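Local atomic coordinates of racemase (Pseudovibrio sp. JE062, PDB entry 3MKC), a protein that belongs to the mandelate racemase/muconate lactonizing enzyme family of the enolase superfamily, pairing an enolase-type N-terminal domain with a TIM-barrel-like C-terminal domain. Residues I276-N289 against M303-K317. Sequence-based numbering, arbitrary orientation.
Sequences ITKGKVHLLQSDYN and MATANNVQVMPHNWK
Two neighbouring parallel strands of the barrel-like domain, 283-284 and 310-311, pair Leu283 with Gln310 and Leu284 with Val311. Leu284 is gripped twice: its N donates to Gln310 O (2.9 Å), and its O accepts from Met312 N nearly head-on (3.1 Å). Beyond the strands His314 N still reaches Gln285 O, but from above the carbonyl plane. On the face of Leu283, CD1 lies against SE of Met312, a selenomethionine (4.0 Å), the two side chains crossing at about a right angle, while Gln310 OE1 turns to Tyr235. Leu284 CG meets Val309 CG1 (3.8 Å). Ile276 of helix 268-277 packs on the end of helix 293-306 and on Asn307 just after it: with CG1 anti to the carbonyl carbon (chi1 -71°), the ethyl arm carries CD1 to Met303 and Ala304, while CG2 rests on Asn307 CB (3.7 Å). Beyond the C-terminal ends of the strands, Pro313 CB sits over one face of the Tyr288 ring, a CH-pi contact 3.7 Å from the centroid, and one water joins Tyr288 OH to Pro313 O. Asp287 OD1 closes an Asx turn by accepting from Asn289 N (2.9 Å). Strand, helix 293-306 and strand form the beta-alpha-beta unit typical of TIM-type barrels.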
ATOM      1  N   ILE A 276     -12.947  -7.165  -9.136  1.00  7.94           N
ATOM      2  CA  ILE A 276     -12.717  -8.548  -9.533  1.00  7.90           C
ATOM      3  C   ILE A 276     -13.743  -9.063 -10.546  1.00  8.11           C
ATOM      4  O   ILE A 276     -13.382  -9.534 -11.625  1.00 10.96           O
ATOM      5  CB  ILE A 276     -12.742  -9.501  -8.316  1.00  7.71           C
ATOM      6  CG1 ILE A 276     -11.499  -9.281  -7.452  1.00  8.60           C
ATOM      7  CG2 ILE A 276     -12.816 -10.953  -8.783  1.00  9.13           C
ATOM      8  CD1 ILE A 276     -11.516 -10.091  -6.167  1.00  9.55           C
ATOM      9  N   THR A 277     -15.020  -8.970 -10.196  1.00 11.94           N
ATOM     10  CA  THR A 277     -16.067  -9.493 -11.072  1.00 13.38           C
ATOM     11  C   THR A 277     -16.447  -8.637 -12.271  1.00 13.06           C
ATOM     12  O   THR A 277     -16.710  -9.170 -13.346  1.00 15.71           O
ATOM     13  CB  THR A 277     -17.352  -9.796 -10.275  1.00 18.37           C
ATOM     14  OG1 THR A 277     -17.891  -8.576  -9.756  1.00 22.24           O
ATOM     15  CG2 THR A 277     -17.050 -10.740  -9.122  1.00 17.50           C
ATOM     16  N   LYS A 278     -16.487  -7.319 -12.102  1.00 12.67           N
ATOM     17  CA  LYS A 278     -16.862  -6.438 -13.206  1.00 11.75           C
ATOM     18  C   LYS A 278     -15.640  -5.960 -13.978  1.00 12.06           C
ATOM     19  O   LYS A 278     -15.656  -5.884 -15.209  1.00 12.35           O
ATOM     20  CB  LYS A 278     -17.638  -5.221 -12.689  1.00 14.19           C
ATOM     21  CG  LYS A 278     -18.240  -4.370 -13.800  1.00 17.92           C
ATOM     22  CD  LYS A 278     -18.729  -3.021 -13.284  1.00 22.84           C
ATOM     23  CE  LYS A 278     -20.207  -2.807 -13.570  1.00 28.75           C
ATOM     24  NZ  LYS A 278     -21.083  -3.661 -12.713  1.00 30.61           N
ATOM     25  N   GLY A 279     -14.581  -5.631 -13.244  1.00 11.87           N
ATOM     26  CA  GLY A 279     -13.365  -5.172 -13.885  1.00 10.53           C
ATOM     27  C   GLY A 279     -12.580  -6.327 -14.473  1.00  9.70           C
ATOM     28  O   GLY A 279     -11.806  -6.139 -15.407  1.00 12.31           O
ATOM     29  N   LYS A 280     -12.778  -7.524 -13.925  1.00  9.90           N
ATOM     30  CA  LYS A 280     -12.081  -8.710 -14.414  1.00 10.80           C
ATOM     31  C   LYS A 280     -10.563  -8.560 -14.325  1.00 10.54           C
ATOM     32  O   LYS A 280      -9.821  -9.292 -14.996  1.00 12.31           O
ATOM     33  CB  LYS A 280     -12.464  -8.973 -15.874  1.00 12.81           C
ATOM     34  CG  LYS A 280     -13.926  -9.291 -16.096  1.00 16.09           C
ATOM     35  CD  LYS A 280     -14.164  -9.634 -17.564  1.00 19.24           C
ATOM     36  CE  LYS A 280     -15.542 -10.241 -17.794  1.00 24.30           C
ATOM     37  NZ  LYS A 280     -15.640 -10.851 -19.166  1.00 24.17           N
ATOM     38  N   VAL A 281     -10.096  -7.622 -13.502  1.00  9.66           N
ATOM     39  CA  VAL A 281      -8.657  -7.390 -13.386  1.00 10.36           C
ATOM     40  C   VAL A 281      -7.854  -8.573 -12.844  1.00  9.57           C
ATOM     41  O   VAL A 281      -8.383  -9.415 -12.122  1.00 10.88           O
ATOM     42  CB  VAL A 281      -8.357  -6.113 -12.539  1.00 10.43           C
ATOM     43  CG1 VAL A 281      -8.974  -4.908 -13.219  1.00 12.77           C
ATOM     44  CG2 VAL A 281      -8.889  -6.261 -11.126  1.00  9.58           C
ATOM     45  N   HIS A 282      -6.581  -8.641 -13.228  1.00  9.08           N
ATOM     46  CA  HIS A 282      -5.699  -9.722 -12.789  1.00  8.92           C
ATOM     47  C   HIS A 282      -5.077  -9.429 -11.448  1.00  7.44           C
ATOM     48  O   HIS A 282      -4.613 -10.335 -10.770  1.00 10.53           O
ATOM     49  CB  HIS A 282      -4.500  -9.917 -13.729  1.00 11.59           C
ATOM     50  CG  HIS A 282      -4.854 -10.229 -15.145  1.00 11.93           C
ATOM     51  ND1 HIS A 282      -5.328  -9.279 -16.023  1.00 11.39           N
ATOM     52  CD2 HIS A 282      -4.711 -11.369 -15.865  1.00 13.84           C
ATOM     53  CE1 HIS A 282      -5.456  -9.816 -17.222  1.00 12.29           C
ATOM     54  NE2 HIS A 282      -5.087 -11.083 -17.154  1.00 13.10           N
ATOM     55  N   LEU A 283      -5.045  -8.157 -11.080  1.00  9.50           N
ATOM     56  CA  LEU A 283      -4.372  -7.773  -9.853  1.00  8.49           C
ATOM     57  C   LEU A 283      -5.003  -6.549  -9.201  1.00  8.95           C
ATOM     58  O   LEU A 283      -5.367  -5.594  -9.883  1.00 12.72           O
ATOM     59  CB  LEU A 283      -2.905  -7.502 -10.211  1.00  7.34           C
ATOM     60  CG  LEU A 283      -1.820  -7.310  -9.156  1.00  7.48           C
ATOM     61  CD1 LEU A 283      -0.470  -7.726  -9.751  1.00  9.21           C
ATOM     62  CD2 LEU A 283      -1.797  -5.863  -8.693  1.00  7.03           C
ATOM     63  N   LEU A 284      -5.119  -6.595  -7.876  1.00  9.13           N
ATOM     64  CA  LEU A 284      -5.692  -5.504  -7.093  1.00  8.62           C
ATOM     65  C   LEU A 284      -4.591  -4.767  -6.340  1.00  8.20           C
ATOM     66  O   LEU A 284      -3.675  -5.388  -5.805  1.00 10.11           O
ATOM     67  CB  LEU A 284      -6.694  -6.052  -6.082  1.00  9.35           C
ATOM     68  CG  LEU A 284      -7.919  -6.754  -6.674  1.00  9.65           C
ATOM     69  CD1 LEU A 284      -8.678  -7.433  -5.549  1.00  9.26           C
ATOM     70  CD2 LEU A 284      -8.813  -5.740  -7.393  1.00 10.24           C
ATOM     71  N   GLN A 285      -4.710  -3.445  -6.266  1.00  9.63           N
ATOM     72  CA  GLN A 285      -3.708  -2.636  -5.592  1.00 10.35           C
ATOM     73  C   GLN A 285      -4.232  -1.839  -4.396  1.00 11.58           C
ATOM     74  O   GLN A 285      -3.669  -0.797  -4.042  1.00 12.88           O
ATOM     75  CB  GLN A 285      -3.049  -1.699  -6.609  1.00 10.05           C
ATOM     76  CG  GLN A 285      -2.443  -2.465  -7.784  1.00 12.50           C
ATOM     77  CD  GLN A 285      -1.822  -1.569  -8.838  1.00 13.30           C
ATOM     78  OE1 GLN A 285      -2.442  -0.618  -9.304  1.00 13.51           O
ATOM     79  NE2 GLN A 285      -0.592  -1.883  -9.229  1.00 12.37           N
ATOM     80  N   SER A 286      -5.306  -2.332  -3.777  1.00 11.22           N
ATOM     81  CA  SER A 286      -5.887  -1.677  -2.605  1.00  9.91           C
ATOM     82  C   SER A 286      -4.764  -1.338  -1.620  1.00 11.24           C
ATOM     83  O   SER A 286      -3.930  -2.182  -1.302  1.00 11.78           O
ATOM     84  CB  SER A 286      -6.908  -2.603  -1.955  1.00 12.48           C
ATOM     85  OG  SER A 286      -7.856  -3.033  -2.919  1.00 14.38           O
ATOM     86  N   ASP A 287      -4.771  -0.105  -1.128  1.00 11.74           N
ATOM     87  CA  ASP A 287      -3.724   0.404  -0.230  1.00 11.85           C
ATOM     88  C   ASP A 287      -3.920   0.149   1.265  1.00 11.01           C
ATOM     89  O   ASP A 287      -5.019   0.283   1.787  1.00 12.14           O
ATOM     90  CB  ASP A 287      -3.582   1.910  -0.473  1.00 12.79           C
ATOM     91  CG  ASP A 287      -2.310   2.494   0.112  1.00 13.65           C
ATOM     92  OD1 ASP A 287      -1.921   2.117   1.233  1.00 15.17           O
ATOM     93  OD2 ASP A 287      -1.708   3.355  -0.559  1.00 17.42           O
ATOM     94  N   TYR A 288      -2.828  -0.195   1.946  1.00 12.04           N
ATOM     95  CA  TYR A 288      -2.836  -0.461   3.383  1.00 12.24           C
ATOM     96  C   TYR A 288      -3.475   0.662   4.178  1.00 13.38           C
ATOM     97  O   TYR A 288      -4.299   0.429   5.064  1.00 14.01           O
ATOM     98  CB  TYR A 288      -1.405  -0.614   3.912  1.00 13.29           C
ATOM     99  CG  TYR A 288      -0.562  -1.644   3.213  1.00  9.91           C
ATOM    100  CD1 TYR A 288      -0.560  -2.974   3.632  1.00 12.55           C
ATOM    101  CD2 TYR A 288       0.239  -1.292   2.129  1.00 10.93           C
ATOM    102  CE1 TYR A 288       0.217  -3.930   2.989  1.00 11.40           C
ATOM    103  CE2 TYR A 288       1.020  -2.240   1.478  1.00 12.23           C
ATOM    104  CZ  TYR A 288       1.002  -3.558   1.911  1.00 12.89           C
ATOM    105  OH  TYR A 288       1.747  -4.509   1.245  1.00 13.27           O
ATOM    106  N   ASN A 289      -3.071   1.887   3.868  1.00 14.29           N
ATOM    107  CA  ASN A 289      -3.550   3.045   4.604  1.00 14.56           C
ATOM    108  C   ASN A 289      -4.766   3.736   4.007  1.00 14.71           C
ATOM    109  O   ASN A 289      -5.075   4.878   4.363  1.00 13.22           O
ATOM    110  CB  ASN A 289      -2.401   4.050   4.775  1.00 16.67           C
ATOM    111  CG  ASN A 289      -1.727   4.396   3.460  1.00 16.68           C
ATOM    112  OD1 ASN A 289      -2.377   4.864   2.523  1.00 17.80           O
ATOM    113  ND2 ASN A 289      -0.413   4.165   3.384  1.00 13.79           N
HETATM  114  N   MSE A 303     -10.300 -13.433  -0.893  1.00  9.41           N
HETATM  115  CA  MSE A 303     -11.342 -13.402  -1.923  1.00  9.31           C
HETATM  116  C   MSE A 303     -10.654 -13.422  -3.286  1.00 10.26           C
HETATM  117  O   MSE A 303     -11.082 -14.111  -4.219  1.00 11.65           O
HETATM  118  CB  MSE A 303     -12.188 -12.126  -1.791  1.00  9.96           C
HETATM  119  CG  MSE A 303     -13.112 -11.840  -3.000  1.00 14.78           C
HETATM  120 SE   MSE A 303     -14.286 -10.318  -2.847  1.00 21.17          SE
HETATM  121  CE  MSE A 303     -12.974  -9.002  -2.571  1.00 12.18           C
ATOM    122  N   ALA A 304      -9.577 -12.653  -3.384  1.00 11.20           N
ATOM    123  CA  ALA A 304      -8.819 -12.561  -4.622  1.00  8.74           C
ATOM    124  C   ALA A 304      -8.259 -13.928  -5.007  1.00  9.82           C
ATOM    125  O   ALA A 304      -8.407 -14.371  -6.139  1.00  7.82           O
ATOM    126  CB  ALA A 304      -7.689 -11.558  -4.463  1.00 11.25           C
ATOM    127  N   THR A 305      -7.621 -14.599  -4.056  1.00  8.23           N
ATOM    128  CA  THR A 305      -7.053 -15.913  -4.335  1.00 10.47           C
ATOM    129  C   THR A 305      -8.110 -16.866  -4.898  1.00 10.26           C
ATOM    130  O   THR A 305      -7.858 -17.598  -5.858  1.00 10.22           O
ATOM    131  CB  THR A 305      -6.444 -16.506  -3.066  1.00 10.00           C
ATOM    132  OG1 THR A 305      -5.311 -15.716  -2.681  1.00 12.66           O
ATOM    133  CG2 THR A 305      -6.023 -17.955  -3.286  1.00 12.49           C
ATOM    134  N   ALA A 306      -9.300 -16.842  -4.310  1.00 10.43           N
ATOM    135  CA  ALA A 306     -10.374 -17.722  -4.764  1.00 11.74           C
ATOM    136  C   ALA A 306     -10.779 -17.391  -6.201  1.00 12.18           C
ATOM    137  O   ALA A 306     -11.276 -18.249  -6.923  1.00 16.65           O
ATOM    138  CB  ALA A 306     -11.582 -17.593  -3.833  1.00 11.98           C
ATOM    139  N   ASN A 307     -10.569 -16.144  -6.606  1.00 10.78           N
ATOM    140  CA  ASN A 307     -10.932 -15.699  -7.954  1.00  9.78           C
ATOM    141  C   ASN A 307      -9.732 -15.576  -8.900  1.00 10.26           C
ATOM    142  O   ASN A 307      -9.832 -14.946  -9.956  1.00 11.75           O
ATOM    143  CB  ASN A 307     -11.668 -14.357  -7.862  1.00 11.41           C
ATOM    144  CG  ASN A 307     -13.073 -14.502  -7.306  1.00 14.19           C
ATOM    145  OD1 ASN A 307     -14.004 -14.862  -8.032  1.00 16.45           O
ATOM    146  ND2 ASN A 307     -13.238 -14.232  -6.012  1.00 12.25           N
ATOM    147  N   ASN A 308      -8.603 -16.174  -8.518  1.00  9.34           N
ATOM    148  CA  ASN A 308      -7.390 -16.137  -9.344  1.00 10.46           C
ATOM    149  C   ASN A 308      -6.900 -14.722  -9.627  1.00 11.22           C
ATOM    150  O   ASN A 308      -6.464 -14.404 -10.737  1.00 13.12           O
ATOM    151  CB  ASN A 308      -7.636 -16.867 -10.664  1.00 11.70           C
ATOM    152  CG  ASN A 308      -8.080 -18.295 -10.453  1.00 12.03           C
ATOM    153  OD1 ASN A 308      -7.305 -19.144  -9.994  1.00 15.12           O
ATOM    154  ND2 ASN A 308      -9.339 -18.571 -10.773  1.00  9.53           N
ATOM    155  N   VAL A 309      -6.956 -13.885  -8.601  1.00 10.02           N
ATOM    156  CA  VAL A 309      -6.525 -12.501  -8.699  1.00  8.27           C
ATOM    157  C   VAL A 309      -5.401 -12.244  -7.700  1.00  7.94           C
ATOM    158  O   VAL A 309      -5.522 -12.574  -6.525  1.00 10.55           O
ATOM    159  CB  VAL A 309      -7.704 -11.554  -8.399  1.00  8.46           C
ATOM    160  CG1 VAL A 309      -7.229 -10.114  -8.288  1.00  6.52           C
ATOM    161  CG2 VAL A 309      -8.748 -11.683  -9.505  1.00  8.98           C
ATOM    162  N   GLN A 310      -4.312 -11.655  -8.180  1.00  9.21           N
ATOM    163  CA  GLN A 310      -3.177 -11.342  -7.318  1.00  7.35           C
ATOM    164  C   GLN A 310      -3.416 -10.033  -6.600  1.00  9.31           C
ATOM    165  O   GLN A 310      -4.172  -9.188  -7.074  1.00 10.56           O
ATOM    166  CB  GLN A 310      -1.897 -11.188  -8.148  1.00  6.88           C
ATOM    167  CG  GLN A 310      -1.532 -12.393  -8.976  1.00  8.39           C
ATOM    168  CD  GLN A 310      -0.123 -12.286  -9.539  1.00  9.62           C
ATOM    169  OE1 GLN A 310       0.359 -11.188  -9.827  1.00 12.88           O
ATOM    170  NE2 GLN A 310       0.534 -13.424  -9.710  1.00  9.19           N
ATOM    171  N   VAL A 311      -2.764  -9.864  -5.454  1.00  9.87           N
ATOM    172  CA  VAL A 311      -2.877  -8.619  -4.720  1.00  9.46           C
ATOM    173  C   VAL A 311      -1.480  -8.124  -4.382  1.00 11.73           C
ATOM    174  O   VAL A 311      -0.669  -8.858  -3.826  1.00 12.90           O
ATOM    175  CB  VAL A 311      -3.661  -8.772  -3.410  1.00  8.29           C
ATOM    176  CG1 VAL A 311      -3.739  -7.419  -2.694  1.00  8.71           C
ATOM    177  CG2 VAL A 311      -5.065  -9.295  -3.701  1.00  9.89           C
HETATM  178  N   MSE A 312      -1.206  -6.884  -4.763  1.00 11.84           N
HETATM  179  CA  MSE A 312       0.066  -6.227  -4.478  1.00 10.53           C
HETATM  180  C   MSE A 312      -0.408  -4.866  -4.009  1.00 10.01           C
HETATM  181  O   MSE A 312      -0.589  -3.951  -4.812  1.00 12.32           O
HETATM  182  CB  MSE A 312       0.918  -6.088  -5.739  1.00 11.13           C
HETATM  183  CG  MSE A 312       1.491  -7.407  -6.247  1.00 11.37           C
HETATM  184 SE   MSE A 312       2.812  -7.167  -7.613  1.00 20.03          SE
HETATM  185  CE  MSE A 312       3.041  -8.998  -8.049  1.00 11.37           C
ATOM    186  N   PRO A 313      -0.639  -4.722  -2.698  1.00 11.95           N
ATOM    187  CA  PRO A 313      -1.117  -3.455  -2.149  1.00 12.21           C
ATOM    188  C   PRO A 313      -0.267  -2.245  -2.484  1.00 13.04           C
ATOM    189  O   PRO A 313       0.962  -2.290  -2.387  1.00 13.47           O
ATOM    190  CB  PRO A 313      -1.169  -3.724  -0.647  1.00 12.43           C
ATOM    191  CG  PRO A 313      -1.387  -5.204  -0.565  1.00 12.55           C
ATOM    192  CD  PRO A 313      -0.444  -5.711  -1.622  1.00 12.67           C
ATOM    193  N   HIS A 314      -0.930  -1.168  -2.886  1.00 12.54           N
ATOM    194  CA  HIS A 314      -0.229   0.066  -3.205  1.00 15.98           C
ATOM    195  C   HIS A 314       0.492   0.476  -1.928  1.00 17.56           C
ATOM    196  O   HIS A 314      -0.073   0.401  -0.833  1.00 16.88           O
ATOM    197  CB  HIS A 314      -1.226   1.146  -3.610  1.00 17.35           C
ATOM    198  CG  HIS A 314      -0.616   2.501  -3.778  1.00 19.47           C
ATOM    199  ND1 HIS A 314       0.271   2.800  -4.790  1.00 23.00           N
ATOM    200  CD2 HIS A 314      -0.772   3.642  -3.068  1.00 19.02           C
ATOM    201  CE1 HIS A 314       0.631   4.068  -4.697  1.00 19.85           C
ATOM    202  NE2 HIS A 314       0.013   4.601  -3.659  1.00 20.55           N
ATOM    203  N   ASN A 315       1.744   0.901  -2.068  1.00 19.23           N
ATOM    204  CA  ASN A 315       2.531   1.303  -0.917  1.00 20.45           C
ATOM    205  C   ASN A 315       3.457   2.464  -1.258  1.00 21.45           C
ATOM    206  O   ASN A 315       4.484   2.283  -1.914  1.00 21.34           O
ATOM    207  CB  ASN A 315       3.338   0.109  -0.395  1.00 20.48           C
ATOM    208  CG  ASN A 315       4.357   0.506   0.660  1.00 23.20           C
ATOM    209  OD1 ASN A 315       4.234   1.552   1.291  1.00 23.48           O
ATOM    210  ND2 ASN A 315       5.363  -0.340   0.863  1.00 22.22           N
ATOM    211  N   TRP A 316       3.063   3.656  -0.821  1.00 21.22           N
ATOM    212  CA  TRP A 316       3.849   4.859  -1.043  1.00 22.72           C
ATOM    213  C   TRP A 316       3.585   5.876   0.063  1.00 20.89           C
ATOM    214  O   TRP A 316       2.946   6.904  -0.157  1.00 21.10           O
ATOM    215  CB  TRP A 316       3.530   5.473  -2.410  1.00 25.38           C
ATOM    216  CG  TRP A 316       4.487   6.559  -2.784  1.00 30.69           C
ATOM    217  CD1 TRP A 316       4.370   7.895  -2.508  1.00 31.33           C
ATOM    218  CD2 TRP A 316       5.753   6.393  -3.434  1.00 31.69           C
ATOM    219  NE1 TRP A 316       5.489   8.569  -2.943  1.00 33.35           N
ATOM    220  CE2 TRP A 316       6.354   7.671  -3.513  1.00 33.30           C
ATOM    221  CE3 TRP A 316       6.439   5.287  -3.953  1.00 32.59           C
ATOM    222  CZ2 TRP A 316       7.613   7.874  -4.092  1.00 33.61           C
ATOM    223  CZ3 TRP A 316       7.696   5.488  -4.531  1.00 34.23           C
ATOM    224  CH2 TRP A 316       8.267   6.776  -4.594  1.00 34.74           C
ATOM    225  N   LYS A 317       4.065   5.560   1.262  1.00 20.52           N
ATOM    226  CA  LYS A 317       3.917   6.436   2.418  1.00 20.00           C
ATOM    227  C   LYS A 317       5.250   6.465   3.157  1.00 17.93           C
ATOM    228  O   LYS A 317       6.278   6.759   2.555  1.00 16.99           O
ATOM    229  CB  LYS A 317       2.822   5.936   3.362  1.00 22.04           C
ATOM    230  CG  LYS A 317       1.467   6.610   3.214  1.00 25.27           C
ATOM    231  CD  LYS A 317       1.546   8.133   3.249  1.00 24.45           C
ATOM    232  CE  LYS A 317       0.160   8.722   3.458  1.00 24.77           C
ATOM    233  NZ  LYS A 317       0.053  10.164   3.114  1.00 23.07           N
TER
HETATM  234  O   HOH W   1      -4.226 -13.037 -11.863  1.00 13.69           O
HETATM  235  O   HOH W   2       1.111  -2.770  -6.765  1.00 15.99           O
HETATM  236  O   HOH W   3       0.682   3.957   0.631  1.00 22.90           O
HETATM  237  O   HOH W   4       2.770  -3.685  -1.123  1.00 17.72           O